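PDB 4HL7: nicotinate phosphoribosyltransferase from Vibrio cholerae, which probably catalyses the ATP-assisted synthesis of nicotinate D-ribonucleotide from nicotinate and 5-phosphoribosyl 1-diphosphate, a step of NAD(+) biosynthesis. Local coordinates for residues Ile24-Met27 / Gln28-His32; Glu337-Ala340 / Gly341-Ile345; Gly350-Leu353 / Thr354-Ala358; Ala404-Lys407 / Arg408-Ile412. One frame throughout, in Å; residues are numbered along the deposited sequence.

Contact 1. Residues Ile24-Met27 / Gln28-His32; sequences INMM and QAIHH
Ile24 meets Gln28 through the backbone: its carbonyl O accepts from Gln28 N at 3.0 Å, while its branched side chain turns off the other way to lie against Leu17. Asn25 follows the same i to i+4 pattern, with Ala29 N donating to Asn25 O over a longer 3.3 Å. The CB of Gln28 also packs on that oxygen, 3.4 Å from Asn25 O. Beyond CB the Gln28 chain runs extended, and both ends of its amide are held outside the helix: OE1 accepts from Lys86 N, and NE2 donates to His84 O. The carboxamide of Asn25 is likewise engaged, OD1 being hydrogen-bonded to the hydroxyl of Tyr216. These overlapping turns lie in helix 21-33, on a stretch largely buried in the N-terminal part of the NAPRTase chain. Met26, a selenomethionine, makes the side-chain contact of this pair of turns. With CG set anti to the backbone N (chi1 -165°), its CG comes to 3.9 Å from Ile30 CD1, and the two chains run askew to one another. Ile30 CG1 also comes to 3.3 Å from Met26 O, the oxygen to which Ile30 N donates at 2.9 Å. Both side chains touch Trp234 of helix 232-241. Met27, also selenomethionine, stays fully extended and touches Phe89 and Leu93 of helix 87-93. Its O accepts from His31 N at 2.8 Å, and the His31 ring bonds through ND1 with Arg126 NE and packs edge-to-face with Phe89.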
loop_
_atom_site.group_PDB
_atom_site.type_symbol
_atom_site.label_atom_id
_atom_site.label_comp_id
_atom_site.label_asym_id
_atom_site.label_seq_id
_atom_site.Cartn_x
_atom_site.Cartn_y
_atom_site.Cartn_z
ATOM N N ILE A 24 4.859 -6.264 7.647
ATOM C CA ILE A 24 5.287 -7.204 8.690
ATOM C C ILE A 24 4.522 -8.514 8.571
ATOM O O ILE A 24 5.082 -9.629 8.739
ATOM C CB ILE A 24 5.135 -6.583 10.120
ATOM C CG1 ILE A 24 6.313 -5.600 10.353
ATOM C CG2 ILE A 24 5.184 -7.676 11.225
ATOM C CD1 ILE A 24 6.300 -4.923 11.742
ATOM N N ASN A 25 3.220 -8.404 8.312
ATOM C CA ASN A 25 2.457 -9.609 8.196
ATOM C C ASN A 25 2.949 -10.494 7.037
ATOM O O ASN A 25 3.178 -11.707 7.230
ATOM C CB ASN A 25 0.972 -9.267 8.078
ATOM C CG ASN A 25 0.464 -8.510 9.274
ATOM O OD1 ASN A 25 1.142 -8.416 10.341
ATOM N ND2 ASN A 25 -0.741 -7.903 9.111
HETATM N N MSE A 26 3.167 -9.898 5.855
HETATM C CA MSE A 26 3.664 -10.624 4.722
HETATM C C MSE A 26 5.077 -11.092 5.020
HETATM O O MSE A 26 5.461 -12.178 4.602
HETATM C CB MSE A 26 3.615 -9.704 3.495
HETATM C CG MSE A 26 3.776 -10.454 2.229
HETATM SE SE MSE A 26 3.268 -9.093 0.859
HETATM C CE MSE A 26 1.952 -8.208 1.238
HETATM N N MSE A 27 5.839 -10.339 5.807
HETATM C CA MSE A 27 7.180 -10.853 6.177
HETATM C C MSE A 27 7.093 -12.175 6.916
HETATM O O MSE A 27 7.947 -13.070 6.748
HETATM C CB MSE A 27 7.871 -9.793 7.055
HETATM C CG MSE A 27 9.337 -10.221 7.321
HETATM SE SE MSE A 27 10.084 -8.796 8.476
HETATM C CE MSE A 27 11.890 -9.433 8.890
ATOM N N GLN A 28 6.094 -12.326 7.780
ATOM C CA GLN A 28 5.879 -13.645 8.400
ATOM C C GLN A 28 5.619 -14.729 7.399
ATOM O O GLN A 28 6.165 -15.872 7.539
ATOM C CB GLN A 28 4.793 -13.669 9.499
ATOM C CG GLN A 28 4.420 -15.141 9.814
ATOM C CD GLN A 28 3.662 -15.288 11.071
ATOM O OE1 GLN A 28 4.140 -14.896 12.146
ATOM N NE2 GLN A 28 2.447 -15.810 10.968
ATOM N N ALA A 29 4.786 -14.458 6.386
ATOM C CA ALA A 29 4.445 -15.524 5.437
ATOM C C ALA A 29 5.659 -15.894 4.595
ATOM O O ALA A 29 5.931 -17.060 4.289
ATOM C CB ALA A 29 3.282 -15.101 4.516
ATOM N N ILE A 30 6.451 -14.889 4.286
ATOM C CA ILE A 30 7.697 -15.085 3.462
ATOM C C ILE A 30 8.728 -15.828 4.347
ATOM O O ILE A 30 9.435 -16.764 3.872
ATOM C CB ILE A 30 8.271 -13.719 3.004
ATOM C CG1 ILE A 30 7.300 -13.103 1.982
ATOM C CG2 ILE A 30 9.676 -13.872 2.336
ATOM C CD1 ILE A 30 7.485 -11.587 1.862
ATOM N N HIS A 31 8.811 -15.448 5.609
ATOM C CA HIS A 31 9.708 -16.138 6.596
ATOM C C HIS A 31 9.388 -17.628 6.630
ATOM O O HIS A 31 10.287 -18.475 6.631
ATOM C CB HIS A 31 9.543 -15.457 7.974
ATOM C CG HIS A 31 10.093 -16.207 9.127
ATOM N ND1 HIS A 31 11.357 -16.025 9.579
ATOM C CD2 HIS A 31 9.481 -17.110 10.016
ATOM C CE1 HIS A 31 11.561 -16.798 10.671
ATOM N NE2 HIS A 31 10.413 -17.457 10.936
ATOM N N HIS A 32 8.103 -17.934 6.627
ATOM C CA HIS A 32 7.646 -19.300 6.765
ATOM C C HIS A 32 7.878 -20.113 5.521
ATOM O O HIS A 32 8.436 -21.237 5.599
ATOM C CB HIS A 32 6.148 -19.287 7.135
ATOM C CG HIS A 32 5.618 -20.655 7.454
ATOM N ND1 HIS A 32 5.784 -21.234 8.675
ATOM C CD2 HIS A 32 4.964 -21.588 6.649
ATOM C CE1 HIS A 32 5.241 -22.468 8.654
ATOM N NE2 HIS A 32 4.764 -22.698 7.402
#

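Contact 2. Residues Glu337-Ala340 / Gly341-Ile345; sequences EYFA and GRVKI
Arg342 folds back over the last turn of the helix and is bonded to it through its backbone N and, weakly, through its guanidinium. Its N donates to Phe339 O at 3.0 Å, entering 36° above the carbonyl plane. At the other end NH1 gives a weak bond to Tyr338 O, 3.4 Å away but nearly straight (165°), with the oxygen close to the guanidinium plane. The bend at chi3 (70°) turns the chain back to make this possible. NH2 is paired with Asp303 in a salt bridge, and the same carboxylate takes the hydroxyl of Tyr338, so one acidic residue of helix 298-311 ties both side chains down. Here helix 329-339 ends and strand 344-349 begins, the return leg of a beta-alpha-beta crossover in the barrel domain. Ala340 leaves helical geometry and Gly341 takes up a positive phi to make the turn. The guanidinium lies nearly parallel to the Phe339 ring, though obliquely placed, with Arg342 NH1 3.8 Å from Phe339 CE2. Beneath the turn Phe339 CB packs against Val343 CG1 at 3.8 Å and Ile345 CG2 at 4.1 Å, an apolar layer continued by Ile306.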
loop_
_atom_site.group_PDB
_atom_site.type_symbol
_atom_site.label_atom_id
_atom_site.label_comp_id
_atom_site.label_asym_id
_atom_site.label_seq_id
_atom_site.Cartn_x
_atom_site.Cartn_y
_atom_site.Cartn_z
ATOM N N GLU A 337 -23.754 4.968 -0.628
ATOM C CA GLU A 337 -25.153 4.886 -1.075
ATOM C C GLU A 337 -25.366 3.709 -2.015
ATOM O O GLU A 337 -26.433 3.053 -1.984
ATOM C CB GLU A 337 -25.556 6.207 -1.729
ATOM C CG GLU A 337 -25.692 7.275 -0.637
ATOM C CD GLU A 337 -25.903 8.693 -1.131
ATOM O OE1 GLU A 337 -26.634 9.408 -0.434
ATOM O OE2 GLU A 337 -25.337 9.107 -2.195
ATOM N N TYR A 338 -24.413 3.486 -2.910
ATOM C CA TYR A 338 -24.564 2.482 -3.928
ATOM C C TYR A 338 -24.533 1.067 -3.314
ATOM O O TYR A 338 -25.166 0.165 -3.838
ATOM C CB TYR A 338 -23.441 2.563 -4.951
ATOM C CG TYR A 338 -23.671 1.762 -6.225
ATOM C CD1 TYR A 338 -24.454 2.284 -7.271
ATOM C CD2 TYR A 338 -23.081 0.509 -6.413
ATOM C CE1 TYR A 338 -24.659 1.557 -8.455
ATOM C CE2 TYR A 338 -23.278 -0.225 -7.567
ATOM C CZ TYR A 338 -24.047 0.297 -8.603
ATOM O OH TYR A 338 -24.181 -0.444 -9.753
ATOM N N PHE A 339 -23.739 0.892 -2.256
ATOM C CA PHE A 339 -23.525 -0.470 -1.670
ATOM C C PHE A 339 -24.273 -0.723 -0.356
ATOM O O PHE A 339 -24.210 -1.822 0.194
ATOM C CB PHE A 339 -22.008 -0.833 -1.608
ATOM C CG PHE A 339 -21.420 -1.086 -2.952
ATOM C CD1 PHE A 339 -20.499 -0.185 -3.519
ATOM C CD2 PHE A 339 -21.795 -2.192 -3.680
ATOM C CE1 PHE A 339 -19.979 -0.392 -4.797
ATOM C CE2 PHE A 339 -21.265 -2.458 -4.959
ATOM C CZ PHE A 339 -20.338 -1.555 -5.537
ATOM N N ALA A 340 -25.039 0.278 0.089
ATOM C CA ALA A 340 -25.793 0.186 1.345
ATOM C C ALA A 340 -26.697 -1.044 1.302
ATOM O O ALA A 340 -27.361 -1.307 0.288
ATOM C CB ALA A 340 -26.616 1.471 1.589
ATOM N N GLY A 341 -26.630 -1.842 2.361
ATOM C CA GLY A 341 -27.459 -3.052 2.486
ATOM C C GLY A 341 -26.992 -4.272 1.705
ATOM O O GLY A 341 -27.560 -5.340 1.841
ATOM N N ARG A 342 -25.935 -4.140 0.893
ATOM C CA ARG A 342 -25.582 -5.188 -0.007
ATOM C C ARG A 342 -24.259 -5.904 0.384
ATOM O O ARG A 342 -24.037 -7.016 -0.047
ATOM C CB ARG A 342 -25.444 -4.661 -1.453
ATOM C CG ARG A 342 -26.711 -3.926 -1.970
ATOM C CD ARG A 342 -26.309 -3.190 -3.246
ATOM N NE ARG A 342 -26.063 -4.158 -4.289
ATOM C CZ ARG A 342 -25.385 -3.894 -5.419
ATOM N NH1 ARG A 342 -24.943 -2.693 -5.665
ATOM N NH2 ARG A 342 -25.197 -4.842 -6.327
ATOM N N VAL A 343 -23.399 -5.242 1.150
ATOM C CA VAL A 343 -22.050 -5.771 1.392
ATOM C C VAL A 343 -21.450 -4.882 2.442
ATOM O O VAL A 343 -21.916 -3.756 2.611
ATOM C CB VAL A 343 -21.193 -5.770 0.086
ATOM C CG1 VAL A 343 -20.983 -4.328 -0.488
ATOM C CG2 VAL A 343 -19.856 -6.503 0.316
ATOM N N LYS A 344 -20.480 -5.375 3.227
ATOM C CA LYS A 344 -19.843 -4.483 4.203
ATOM C C LYS A 344 -18.760 -3.720 3.463
ATOM O O LYS A 344 -18.181 -4.253 2.546
ATOM C CB LYS A 344 -19.190 -5.287 5.322
ATOM C CG LYS A 344 -20.164 -5.970 6.263
ATOM C CD LYS A 344 -19.431 -6.752 7.382
ATOM C CE LYS A 344 -18.481 -7.801 6.773
ATOM N NZ LYS A 344 -17.867 -8.729 7.807
ATOM N N ILE A 345 -18.518 -2.457 3.863
ATOM C CA ILE A 345 -17.524 -1.684 3.182
ATOM C C ILE A 345 -16.649 -0.853 4.130
ATOM O O ILE A 345 -17.040 -0.491 5.260
ATOM C CB ILE A 345 -18.167 -0.719 2.147
ATOM C CG1 ILE A 345 -18.926 0.416 2.880
ATOM C CG2 ILE A 345 -19.025 -1.485 1.185
ATOM C CD1 ILE A 345 -19.688 1.352 1.911
#

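Contact 3. Residues Gly350-Leu353 / Thr354-Ala358; sequences GTFL and TNDLA. With SO4 (sulfate ion), chain C.
Thr354 closes the short helix onto its own start, its N donating to Gly350 O at 3.2 Å. Leu353 N reaches the same oxygen from the opposite face of the carbonyl, so Gly350 O is gripped by two donors. The hydroxyl of Thr354 points between its backbone N and carbonyl carbon (chi1 63°) and is bonded to Gly185 O. Asn355 N makes the next bond, to Thr351 O at 2.9 Å, and from here the chain leaves the helix. The carboxamide of Asn355 turns away and is satisfied at both ends, OD1 by Tyr368 and ND2 by Arg188 O. At the other end of helix 351-354, Gly350 N and Thr351 N hold a sulfate ion, donating to O1 and O2 at 2.8 and 3.0 Å. Thr351 OG1, set beside the backbone N, adds a third bond to O2. An anion on the N-terminus of a short helix just after a barrel strand resembles the phosphate-binding site of TIM-barrel enzymes, and the sulfate, probably from the crystallisation liquor, may mark where a substrate phosphate sits. A water accepts from Asp356 N and lies 2.9 Å from Leu353 O, to which it can donate. The Asp356 side chain lies alongside Phe352, with CB 3.5 Å from Phe352 O and OD1 4.0 Å from Phe352 CD2. Lys163 joins the pair, salt-bridged to Asp356 OD1, bonded to Phe352 O and making a cation-pi contact with the ring. Ala358 N then donates to Asp356 OD2, closing an Asx turn.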
loop_
_atom_site.group_PDB
_atom_site.type_symbol
_atom_site.label_atom_id
_atom_site.label_comp_id
_atom_site.label_asym_id
_atom_site.label_seq_id
_atom_site.Cartn_x
_atom_site.Cartn_y
_atom_site.Cartn_z
ATOM N N GLY A 350 -5.368 7.294 1.610
ATOM C CA GLY A 350 -3.957 7.606 1.867
ATOM C C GLY A 350 -3.746 9.104 1.753
ATOM O O GLY A 350 -4.031 9.849 2.675
ATOM N N THR A 351 -3.306 9.524 0.571
ATOM C CA THR A 351 -2.930 10.877 0.250
ATOM C C THR A 351 -3.949 11.924 0.700
ATOM O O THR A 351 -3.573 12.936 1.257
ATOM C CB THR A 351 -2.719 10.956 -1.304
ATOM O OG1 THR A 351 -1.746 9.945 -1.676
ATOM C CG2 THR A 351 -2.188 12.230 -1.693
ATOM N N PHE A 352 -5.231 11.662 0.446
ATOM C CA PHE A 352 -6.290 12.638 0.750
ATOM C C PHE A 352 -6.303 12.940 2.227
ATOM O O PHE A 352 -6.666 14.050 2.632
ATOM C CB PHE A 352 -7.626 12.082 0.301
ATOM C CG PHE A 352 -8.818 12.899 0.714
ATOM C CD1 PHE A 352 -9.534 12.566 1.847
ATOM C CD2 PHE A 352 -9.271 13.975 -0.082
ATOM C CE1 PHE A 352 -10.672 13.274 2.208
ATOM C CE2 PHE A 352 -10.415 14.688 0.286
ATOM C CZ PHE A 352 -11.120 14.313 1.430
ATOM N N LEU A 353 -5.881 11.982 3.048
ATOM C CA LEU A 353 -5.792 12.212 4.503
ATOM C C LEU A 353 -4.480 12.875 4.953
ATOM O O LEU A 353 -4.533 13.882 5.682
ATOM C CB LEU A 353 -6.029 10.917 5.344
ATOM C CG LEU A 353 -7.457 10.324 5.288
ATOM C CD1 LEU A 353 -7.510 9.000 6.049
ATOM C CD2 LEU A 353 -8.478 11.339 5.838
ATOM N N THR A 354 -3.333 12.270 4.573
ATOM C CA THR A 354 -2.015 12.623 5.168
ATOM C C THR A 354 -1.130 13.505 4.322
ATOM O O THR A 354 0.011 13.857 4.729
ATOM C CB THR A 354 -1.225 11.340 5.533
ATOM O OG1 THR A 354 -0.940 10.599 4.348
ATOM C CG2 THR A 354 -1.985 10.482 6.545
ATOM N N ASN A 355 -1.623 13.922 3.154
ATOM C CA ASN A 355 -0.822 14.808 2.314
ATOM C C ASN A 355 -1.687 15.678 1.415
ATOM O O ASN A 355 -1.574 15.639 0.188
ATOM C CB ASN A 355 0.132 13.955 1.461
ATOM C CG ASN A 355 1.374 14.735 1.040
ATOM O OD1 ASN A 355 1.404 15.954 1.087
ATOM N ND2 ASN A 355 2.389 14.029 0.620
ATOM N N ASP A 356 -2.512 16.489 2.044
ATOM C CA ASP A 356 -3.442 17.335 1.315
ATOM C C ASP A 356 -3.373 18.735 1.940
ATOM O O ASP A 356 -3.699 18.918 3.116
ATOM C CB ASP A 356 -4.868 16.763 1.396
ATOM C CG ASP A 356 -5.890 17.645 0.610
ATOM O OD1 ASP A 356 -7.112 17.323 0.565
ATOM O OD2 ASP A 356 -5.422 18.646 0.021
ATOM N N LEU A 357 -2.927 19.716 1.150
ATOM C CA LEU A 357 -2.821 21.110 1.634
ATOM C C LEU A 357 -3.804 21.990 0.864
ATOM O O LEU A 357 -3.694 23.225 0.861
ATOM C CB LEU A 357 -1.386 21.671 1.451
ATOM C CG LEU A 357 -0.321 20.899 2.247
ATOM C CD1 LEU A 357 1.044 21.559 2.094
ATOM C CD2 LEU A 357 -0.753 20.913 3.699
ATOM N N ALA A 358 -4.772 21.332 0.245
ATOM C CA ALA A 358 -5.823 22.021 -0.492
ATOM C C ALA A 358 -5.207 23.029 -1.498
ATOM O O ALA A 358 -5.642 24.151 -1.593
ATOM C CB ALA A 358 -6.798 22.715 0.479
HETATM S S SO4 C . -4.313 6.877 -1.929
HETATM O O1 SO4 C . -5.566 7.189 -1.143
HETATM O O2 SO4 C . -3.017 7.112 -1.182
HETATM O O3 SO4 C . -4.461 5.521 -2.496
HETATM O O4 SO4 C . -4.097 7.851 -3.039
HETATM O O HOH W 1 -2.821 16.191 5.064
#

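Contact 4. Residues Ala404-Lys407 / Arg408-Ile412; sequences ANLK and RRFNI
Regular i to i+4 bonds join Arg408 N to Ala404 O and Arg409 N to Asn405 O, after which Phe410 N is shared between Leu406 O at 3.3 Å and Lys407 O at 2.9 Å, and Lys407 O takes Ile412 N as well, at 2.8 Å, from the opposite face of its carbonyl plane. Among the side chains, Asn405 OD1 accepts from Arg409 NH2 at 2.8 Å in a bent bond (131° at the hydrogen). The oxygen lies in the guanidinium plane, but the nitrogen sits 49° out of the amide plane, so the bond misses the lone pairs of the amide. Bends at chi2 and chi3 curl the end of the arginine back to Asn405; Arg409 CG, beside the backbone N, lies 3.2 Å from Asn405 O. Leu406 CD1 touches Phe410 CE1 at 3.8 Å, and Leu406 O lies at the edge of the same ring, which also rests on Leu271. The extended Lys407 chain crosses Ile412 at about a right angle, CB to CB 3.9 Å. Ile412 also packs on Thr272 and Ile388. The bond from Ile412 N to Lys407 O, that from Asn411 N to Arg408 O and the positive phi of Asn411 make a Schellman motif, which ends helix 400-409.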
loop_
_atom_site.group_PDB
_atom_site.type_symbol
_atom_site.label_atom_id
_atom_site.label_comp_id
_atom_site.label_asym_id
_atom_site.label_seq_id
_atom_site.Cartn_x
_atom_site.Cartn_y
_atom_site.Cartn_z
ATOM N N ALA A 404 3.932 -10.516 -22.141
ATOM C CA ALA A 404 3.109 -11.038 -23.253
ATOM C C ALA A 404 2.709 -12.522 -22.957
ATOM O O ALA A 404 1.526 -12.917 -23.084
ATOM C CB ALA A 404 3.808 -10.907 -24.605
ATOM N N ASN A 405 3.681 -13.319 -22.529
ATOM C CA ASN A 405 3.360 -14.692 -22.149
ATOM C C ASN A 405 2.359 -14.812 -20.985
ATOM O O ASN A 405 1.431 -15.632 -21.008
ATOM C CB ASN A 405 4.663 -15.425 -21.783
ATOM C CG ASN A 405 4.419 -16.870 -21.509
ATOM O OD1 ASN A 405 4.108 -17.644 -22.429
ATOM N ND2 ASN A 405 4.522 -17.238 -20.277
ATOM N N LEU A 406 2.539 -13.996 -19.983
ATOM C CA LEU A 406 1.650 -13.986 -18.812
ATOM C C LEU A 406 0.215 -13.624 -19.264
ATOM O O LEU A 406 -0.764 -14.237 -18.833
ATOM C CB LEU A 406 2.157 -12.949 -17.771
ATOM C CG LEU A 406 1.233 -12.789 -16.564
ATOM C CD1 LEU A 406 1.271 -14.065 -15.697
ATOM C CD2 LEU A 406 1.727 -11.577 -15.738
ATOM N N LYS A 407 0.080 -12.621 -20.158
ATOM C CA LYS A 407 -1.255 -12.256 -20.645
ATOM C C LYS A 407 -1.841 -13.461 -21.383
ATOM O O LYS A 407 -3.009 -13.833 -21.135
ATOM C CB LYS A 407 -1.149 -11.048 -21.631
ATOM C CG LYS A 407 -0.903 -9.732 -20.862
ATOM C CD LYS A 407 -0.862 -8.582 -21.885
ATOM C CE LYS A 407 -0.635 -7.252 -21.141
ATOM N NZ LYS A 407 -0.331 -6.171 -22.160
ATOM N N ARG A 408 -1.053 -14.087 -22.255
ATOM C CA ARG A 408 -1.564 -15.219 -23.031
ATOM C C ARG A 408 -2.057 -16.330 -22.084
ATOM O O ARG A 408 -3.129 -16.902 -22.315
ATOM C CB ARG A 408 -0.524 -15.744 -24.019
ATOM C CG ARG A 408 -0.322 -14.813 -25.189
ATOM C CD ARG A 408 0.507 -15.498 -26.273
ATOM N NE ARG A 408 -0.353 -16.191 -27.201
ATOM C CZ ARG A 408 -1.067 -15.559 -28.135
ATOM N NH1 ARG A 408 -0.972 -14.229 -28.252
ATOM N NH2 ARG A 408 -1.873 -16.250 -28.950
ATOM N N ARG A 409 -1.299 -16.640 -21.038
ATOM C CA ARG A 409 -1.725 -17.705 -20.095
ATOM C C ARG A 409 -3.054 -17.380 -19.408
ATOM O O ARG A 409 -3.783 -18.308 -19.034
ATOM C CB ARG A 409 -0.663 -17.996 -19.026
ATOM C CG ARG A 409 0.700 -18.443 -19.557
ATOM C CD ARG A 409 0.776 -19.694 -20.425
ATOM N NE ARG A 409 0.076 -19.748 -21.733
ATOM C CZ ARG A 409 0.455 -19.317 -22.931
ATOM N NH1 ARG A 409 -0.336 -19.586 -23.958
ATOM N NH2 ARG A 409 1.565 -18.666 -23.169
ATOM N N PHE A 410 -3.403 -16.088 -19.288
ATOM C CA PHE A 410 -4.665 -15.699 -18.638
ATOM C C PHE A 410 -5.726 -15.261 -19.622
ATOM O O PHE A 410 -6.753 -14.680 -19.243
ATOM C CB PHE A 410 -4.414 -14.676 -17.520
ATOM C CG PHE A 410 -3.841 -15.315 -16.297
ATOM C CD1 PHE A 410 -2.425 -15.453 -16.148
ATOM C CD2 PHE A 410 -4.702 -15.882 -15.343
ATOM C CE1 PHE A 410 -1.897 -16.076 -15.008
ATOM C CE2 PHE A 410 -4.185 -16.504 -14.213
ATOM C CZ PHE A 410 -2.784 -16.621 -14.052
ATOM N N ASN A 411 -5.467 -15.532 -20.882
ATOM C CA ASN A 411 -6.377 -15.126 -21.981
ATOM C C ASN A 411 -6.652 -13.655 -21.977
ATOM O O ASN A 411 -7.793 -13.240 -22.150
ATOM C CB ASN A 411 -7.704 -15.894 -21.866
ATOM C CG ASN A 411 -7.499 -17.369 -22.057
ATOM O OD1 ASN A 411 -7.655 -18.151 -21.123
ATOM N ND2 ASN A 411 -7.067 -17.753 -23.242
ATOM N N ILE A 412 -5.615 -12.859 -21.717
ATOM C CA ILE A 412 -5.733 -11.392 -21.710
ATOM C C ILE A 412 -5.270 -10.909 -23.088
ATOM O O ILE A 412 -4.258 -11.394 -23.626
ATOM C CB ILE A 412 -4.920 -10.754 -20.570
ATOM C CG1 ILE A 412 -5.511 -11.141 -19.169
ATOM C CG2 ILE A 412 -4.845 -9.232 -20.765
ATOM C CD1 ILE A 412 -4.552 -10.940 -18.016
#

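Overall arrangement
Contacts 2 and 3 lie near the two ends of one element: residues 337-345 lead into strand 344-349, and residues 350-358 follow it, with the centres of the two contacts 25 Å apart. The sulfate is therefore bound at the C-terminal end of the strand, the end where TIM-barrel enzymes keep their active sites. Contact 1 lies in the N-terminal part of the chain, its centre 30 Å from that of contact 3 across the middle of the molecule. The helix beside contact 1 begins at His232, a predicted autophosphorylation site unmodified here. Contact 4 is remote from the sulfate-binding contact, their nearest atoms about 26 Å apart, and none of the four touches another.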